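Long-range contact in SAG family member (Sag19) (Eimeria tenella, PDB 6ZZB), which is a parasite surface antigen of unknown molecular function that probably acts where the parasite meets its host: residues E48-N58 / L69-D77. Sequence-based numbering, arbitrary orientation.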
ATOM      1  N   GLU A  48      -8.085   4.815  11.271  1.00 14.62           N
ATOM      2  CA  GLU A  48      -6.614   4.879  11.184  1.00 15.70           C
ATOM      3  C   GLU A  48      -6.046   3.571  11.737  1.00 12.43           C
ATOM      4  O   GLU A  48      -6.561   3.024  12.710  1.00 13.60           O
ATOM      5  CB  GLU A  48      -6.215   6.119  11.986  1.00 20.50           C
ATOM      6  CG  GLU A  48      -4.750   6.407  12.045  1.00 27.50           C
ATOM      7  CD  GLU A  48      -4.073   5.978  13.334  1.00 30.78           C
ATOM      8  OE1 GLU A  48      -4.550   5.014  13.960  1.00 35.17           O
ATOM      9  OE2 GLU A  48      -3.097   6.652  13.719  1.00 28.27           O
ATOM     10  N   LYS A  49      -5.036   3.034  11.062  1.00 10.29           N
ATOM     11  CA  LYS A  49      -4.449   1.727  11.379  1.00  9.89           C
ATOM     12  C   LYS A  49      -2.927   1.796  11.484  1.00  9.41           C
ATOM     13  O   LYS A  49      -2.289   0.739  11.566  1.00 10.64           O
ATOM     14  CB  LYS A  49      -4.834   0.695  10.321  1.00 10.47           C
ATOM     15  CG  LYS A  49      -6.305   0.378  10.197  1.00 11.13           C
ATOM     16  CD  LYS A  49      -6.910  -0.154  11.461  1.00 12.34           C
ATOM     17  CE  LYS A  49      -8.263  -0.821  11.224  1.00 14.05           C
ATOM     18  NZ  LYS A  49      -8.894  -1.235  12.499  1.00 17.06           N
ATOM     19  N   THR A  50      -2.311   2.967  11.529  1.00  9.22           N
ATOM     20  CA  THR A  50      -0.850   3.062  11.477  1.00 10.03           C
ATOM     21  C   THR A  50      -0.239   2.333  12.664  1.00 10.88           C
ATOM     22  O   THR A  50       0.695   1.543  12.488  1.00 12.17           O
ATOM     23  CB  THR A  50      -0.373   4.500  11.429  1.00 10.63           C
ATOM     24  OG1 THR A  50      -1.089   5.141  10.351  1.00 10.80           O
ATOM     25  CG2 THR A  50       1.127   4.583  11.275  1.00 12.07           C
ATOM     26  N   GLU A  51      -0.753   2.550  13.865  1.00 10.89           N
ATOM     27  CA  GLU A  51      -0.166   1.859  15.039  1.00 11.83           C
ATOM     28  C   GLU A  51      -0.402   0.347  14.965  1.00 11.85           C
ATOM     29  O   GLU A  51       0.346  -0.398  15.613  1.00 12.97           O
ATOM     30  CB  GLU A  51      -0.761   2.412  16.334  1.00 12.87           C
ATOM     31  CG  GLU A  51      -0.354   3.830  16.646  1.00 15.10           C
ATOM     32  CD  GLU A  51      -1.125   4.929  15.958  1.00 14.23           C
ATOM     33  OE1 GLU A  51      -2.145   4.627  15.304  1.00 17.85           O
ATOM     34  OE2 GLU A  51      -0.695   6.080  16.067  1.00 17.68           O
ATOM     35  N   ASP A  52      -1.455  -0.111  14.312  1.00 11.71           N
ATOM     36  CA  ASP A  52      -1.729  -1.553  14.185  1.00 12.68           C
ATOM     37  C   ASP A  52      -0.782  -2.192  13.174  1.00 13.10           C
ATOM     38  O   ASP A  52      -0.641  -3.439  13.226  1.00 16.30           O
ATOM     39  CB  ASP A  52      -3.176  -1.795  13.777  1.00 14.55           C
ATOM     40  CG  ASP A  52      -3.629  -3.190  14.144  1.00 19.50           C
ATOM     41  OD1 ASP A  52      -3.428  -3.576  15.321  1.00 17.63           O
ATOM     42  OD2 ASP A  52      -4.085  -3.929  13.242  1.00 25.29           O
ATOM     43  N   CYS A  53      -0.228  -1.427  12.255  1.00 11.45           N
ATOM     44  CA  CYS A  53       0.533  -1.962  11.095  1.00 12.40           C
ATOM     45  C   CYS A  53       2.033  -1.692  11.212  1.00 12.80           C
ATOM     46  O   CYS A  53       2.807  -2.356  10.497  1.00 12.44           O
ATOM     47  CB  CYS A  53       0.013  -1.335   9.811  1.00 12.59           C
ATOM     48  SG  CYS A  53      -1.712  -1.725   9.421  1.00 13.73           S
ATOM     49  N   LEU A  54       2.496  -0.710  12.001  1.00 13.71           N
ATOM     50  CA  LEU A  54       3.898  -0.237  11.892  1.00 14.02           C
ATOM     51  C   LEU A  54       4.854  -1.335  12.388  1.00 15.11           C
ATOM     52  O   LEU A  54       5.920  -1.440  11.793  1.00 15.53           O
ATOM     53  CB  LEU A  54       4.043   1.074  12.669  1.00 15.14           C
ATOM     54  CG  LEU A  54       5.254   1.941  12.367  1.00 20.12           C
ATOM     55  CD1 LEU A  54       5.447   2.178  10.887  1.00 18.78           C
ATOM     56  CD2 LEU A  54       5.103   3.276  13.103  1.00 22.20           C
ATOM     57  N   ALA A  55       4.467  -2.130  13.372  1.00 15.68           N
ATOM     58  CA  ALA A  55       5.340  -3.211  13.896  1.00 18.25           C
ATOM     59  C   ALA A  55       5.658  -4.203  12.779  1.00 17.48           C
ATOM     60  O   ALA A  55       6.848  -4.527  12.608  1.00 19.99           O
ATOM     61  CB  ALA A  55       4.711  -3.907  15.074  1.00 18.69           C
ATOM     62  N   ILE A  56       4.642  -4.703  12.079  1.00 16.79           N
ATOM     63  CA  ILE A  56       4.899  -5.718  11.013  1.00 16.32           C
ATOM     64  C   ILE A  56       5.673  -5.052   9.874  1.00 15.64           C
ATOM     65  O   ILE A  56       6.616  -5.674   9.345  1.00 14.90           O
ATOM     66  CB  ILE A  56       3.620  -6.430  10.543  1.00 17.03           C
ATOM     67  CG1 ILE A  56       3.949  -7.545   9.538  1.00 19.76           C
ATOM     68  CG2 ILE A  56       2.589  -5.495   9.938  1.00 16.49           C
ATOM     69  CD1 ILE A  56       4.948  -8.544  10.034  1.00 22.76           C
ATOM     70  N   ILE A  57       5.358  -3.823   9.489  1.00 14.19           N
ATOM     71  CA  ILE A  57       6.092  -3.141   8.398  1.00 14.13           C
ATOM     72  C   ILE A  57       7.567  -3.057   8.785  1.00 14.99           C
ATOM     73  O   ILE A  57       8.451  -3.375   7.967  1.00 15.28           O
ATOM     74  CB  ILE A  57       5.478  -1.767   8.083  1.00 13.74           C
ATOM     75  CG1 ILE A  57       4.080  -1.945   7.473  1.00 12.96           C
ATOM     76  CG2 ILE A  57       6.396  -0.989   7.175  1.00 13.63           C
ATOM     77  CD1 ILE A  57       3.275  -0.677   7.350  1.00 12.93           C
ATOM     78  N   ASN A  58       7.851  -2.614  10.007  1.00 15.99           N
ATOM     79  CA  ASN A  58       9.261  -2.410  10.415  1.00 16.11           C
ATOM     80  C   ASN A  58       9.967  -3.753  10.650  1.00 16.64           C
ATOM     81  O   ASN A  58      11.194  -3.769  10.378  1.00 18.85           O
ATOM     82  CB  ASN A  58       9.325  -1.478  11.617  1.00 15.53           C
ATOM     83  CG  ASN A  58       9.182  -0.038  11.201  1.00 16.47           C
ATOM     84  OD1 ASN A  58       9.590   0.361  10.113  1.00 17.34           O
ATOM     85  ND2 ASN A  58       8.637   0.792  12.081  1.00 15.40           N
ATOM     86  N   LEU A  69      17.702  -1.114   5.269  1.00 24.53           N
ATOM     87  CA  LEU A  69      16.496  -0.239   5.249  1.00 22.00           C
ATOM     88  C   LEU A  69      16.301   0.419   6.610  1.00 21.76           C
ATOM     89  O   LEU A  69      16.355  -0.286   7.608  1.00 24.07           O
ATOM     90  CB  LEU A  69      15.245  -1.043   4.877  1.00 20.42           C
ATOM     91  CG  LEU A  69      15.222  -1.575   3.445  1.00 20.26           C
ATOM     92  CD1 LEU A  69      14.020  -2.476   3.236  1.00 20.21           C
ATOM     93  CD2 LEU A  69      15.207  -0.448   2.446  1.00 21.18           C
ATOM     94  N   GLY A  70      15.992   1.710   6.576  1.00 21.85           N
ATOM     95  CA  GLY A  70      15.559   2.479   7.754  1.00 22.34           C
ATOM     96  C   GLY A  70      14.198   2.023   8.236  1.00 22.26           C
ATOM     97  O   GLY A  70      13.417   1.491   7.411  1.00 22.17           O
ATOM     98  N   THR A  71      13.914   2.181   9.529  1.00 19.65           N
ATOM     99  CA  THR A  71      12.551   2.007  10.086  1.00 19.77           C
ATOM    100  C   THR A  71      11.702   3.198   9.637  1.00 17.05           C
ATOM    101  O   THR A  71      12.216   4.264   9.319  1.00 18.80           O
ATOM    102  CB  THR A  71      12.524   1.892  11.620  1.00 21.68           C
ATOM    103  OG1 THR A  71      13.122   3.109  12.058  1.00 24.88           O
ATOM    104  CG2 THR A  71      13.218   0.646  12.138  1.00 23.82           C
ATOM    105  N   LEU A  72      10.406   2.949   9.569  1.00 15.94           N
ATOM    106  CA  LEU A  72       9.444   4.019   9.250  1.00 15.45           C
ATOM    107  C   LEU A  72       8.806   4.539  10.532  1.00 14.36           C
ATOM    108  O   LEU A  72       8.582   3.767  11.465  1.00 16.13           O
ATOM    109  CB  LEU A  72       8.352   3.457   8.346  1.00 14.38           C
ATOM    110  CG  LEU A  72       8.834   2.762   7.072  1.00 13.94           C
ATOM    111  CD1 LEU A  72       7.612   2.367   6.242  1.00 14.39           C
ATOM    112  CD2 LEU A  72       9.725   3.672   6.273  1.00 14.50           C
ATOM    113  N   ALA A  73       8.498   5.815  10.475  1.00 15.22           N
ATOM    114  CA  ALA A  73       7.698   6.495  11.509  1.00 16.18           C
ATOM    115  C   ALA A  73       6.285   6.705  10.990  1.00 14.79           C
ATOM    116  O   ALA A  73       6.042   6.617   9.776  1.00 14.24           O
ATOM    117  CB  ALA A  73       8.320   7.809  11.864  1.00 16.59           C
ATOM    118  N   LYS A  74       5.384   7.042  11.875  1.00 12.77           N
ATOM    119  CA  LYS A  74       4.021   7.455  11.496  1.00 12.11           C
ATOM    120  C   LYS A  74       4.067   8.747  10.694  1.00 12.60           C
ATOM    121  O   LYS A  74       4.742   9.737  11.092  1.00 14.02           O
ATOM    122  CB  LYS A  74       3.183   7.644  12.747  1.00 12.37           C
ATOM    123  CG  LYS A  74       1.812   8.239  12.515  1.00 14.06           C
ATOM    124  CD  LYS A  74       0.994   8.133  13.777  1.00 15.32           C
ATOM    125  CE  LYS A  74      -0.421   8.608  13.583  1.00 17.79           C
ATOM    126  NZ  LYS A  74      -1.118   8.593  14.894  1.00 19.13           N
ATOM    127  N   ALA A  75       3.339   8.801   9.591  1.00 11.72           N
ATOM    128  CA  ALA A  75       3.047  10.039   8.853  1.00 11.41           C
ATOM    129  C   ALA A  75       1.722  10.581   9.378  1.00 11.99           C
ATOM    130  O   ALA A  75       0.760   9.815   9.537  1.00 12.74           O
ATOM    131  CB  ALA A  75       2.969   9.783   7.362  1.00 10.85           C
ATOM    132  N   GLU A  76       1.662  11.877   9.643  1.00 12.38           N
ATOM    133  CA  GLU A  76       0.404  12.520  10.050  1.00 13.11           C
ATOM    134  C   GLU A  76      -0.390  12.903   8.807  1.00 12.10           C
ATOM    135  O   GLU A  76       0.146  12.994   7.713  1.00 11.90           O
ATOM    136  CB  GLU A  76       0.672  13.744  10.930  1.00 16.96           C
ATOM    137  CG  GLU A  76       1.506  13.414  12.142  1.00 19.14           C
ATOM    138  CD  GLU A  76       0.783  12.578  13.186  1.00 21.44           C
ATOM    139  OE1 GLU A  76      -0.473  12.490  13.143  1.00 27.00           O
ATOM    140  OE2 GLU A  76       1.471  11.997  14.041  1.00 26.54           O
ATOM    141  N   ASP A  77      -1.683  13.098   8.995  1.00 13.26           N
ATOM    142  CA  ASP A  77      -2.581  13.480   7.895  1.00 12.99           C
ATOM    143  C   ASP A  77      -2.022  14.660   7.109  1.00 13.30           C
ATOM    144  O   ASP A  77      -2.074  14.618   5.901  1.00 13.42           O
ATOM    145  CB  ASP A  77      -3.990  13.796   8.380  1.00 13.86           C
ATOM    146  CG  ASP A  77      -4.790  12.592   8.807  1.00 16.65           C
ATOM    147  OD1 ASP A  77      -4.430  11.494   8.420  1.00 15.60           O
ATOM    148  OD2 ASP A  77      -5.819  12.766   9.479  1.00 18.49           O
TER
HETATM  149  O   HOH W   1      -1.300   8.111  10.258  1.00 17.61           O
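Asn58 and Thr50 of the kinked helix face Thr71 and Lys74 of a nearly extended chain running antiparallel to it, with CA atoms 5.5 Å apart at Asn58–Thr71 and 6.6 Å at Thr50–Lys74. The primary amide of Asn58 takes both backbone groups of Leu72: OD1 accepts from Leu72 N (2.8 Å, nearly straight, the donor tilted 22° from the carbonyl plane), while ND2 donates to Leu72 O at 3.0 Å, in the plane of both groups. Between the polar ends, Leu54 lays CD1 and CD2 over the backbone from Leu72 to Lys74, and Leu72 CD1 meets Ile57 CG2 at 3.7 Å. Lys74, fully extended (CG anti to the backbone N, chi1 173°), passes Thr50 CG2 and forms salt bridges through NZ to Glu51 OE2 (2.8 Å, syn lone pair) and Glu48 OE2 (3.0 Å, nearly end-on). A water joins Thr50 OG1 to Ala75 O; that hydroxyl is also hydrogen-bonded to Cys193 N of strand 190-196, which pairs with strand 73-74. Helix 50-61, disulfide-linked through Cys53 to Cys138 of helix 138-155, is thus held to Leu72 by two hydrogen bonds of one side-chain amide, while the Lys74 ammonium probably steadies two acid groups lying close together.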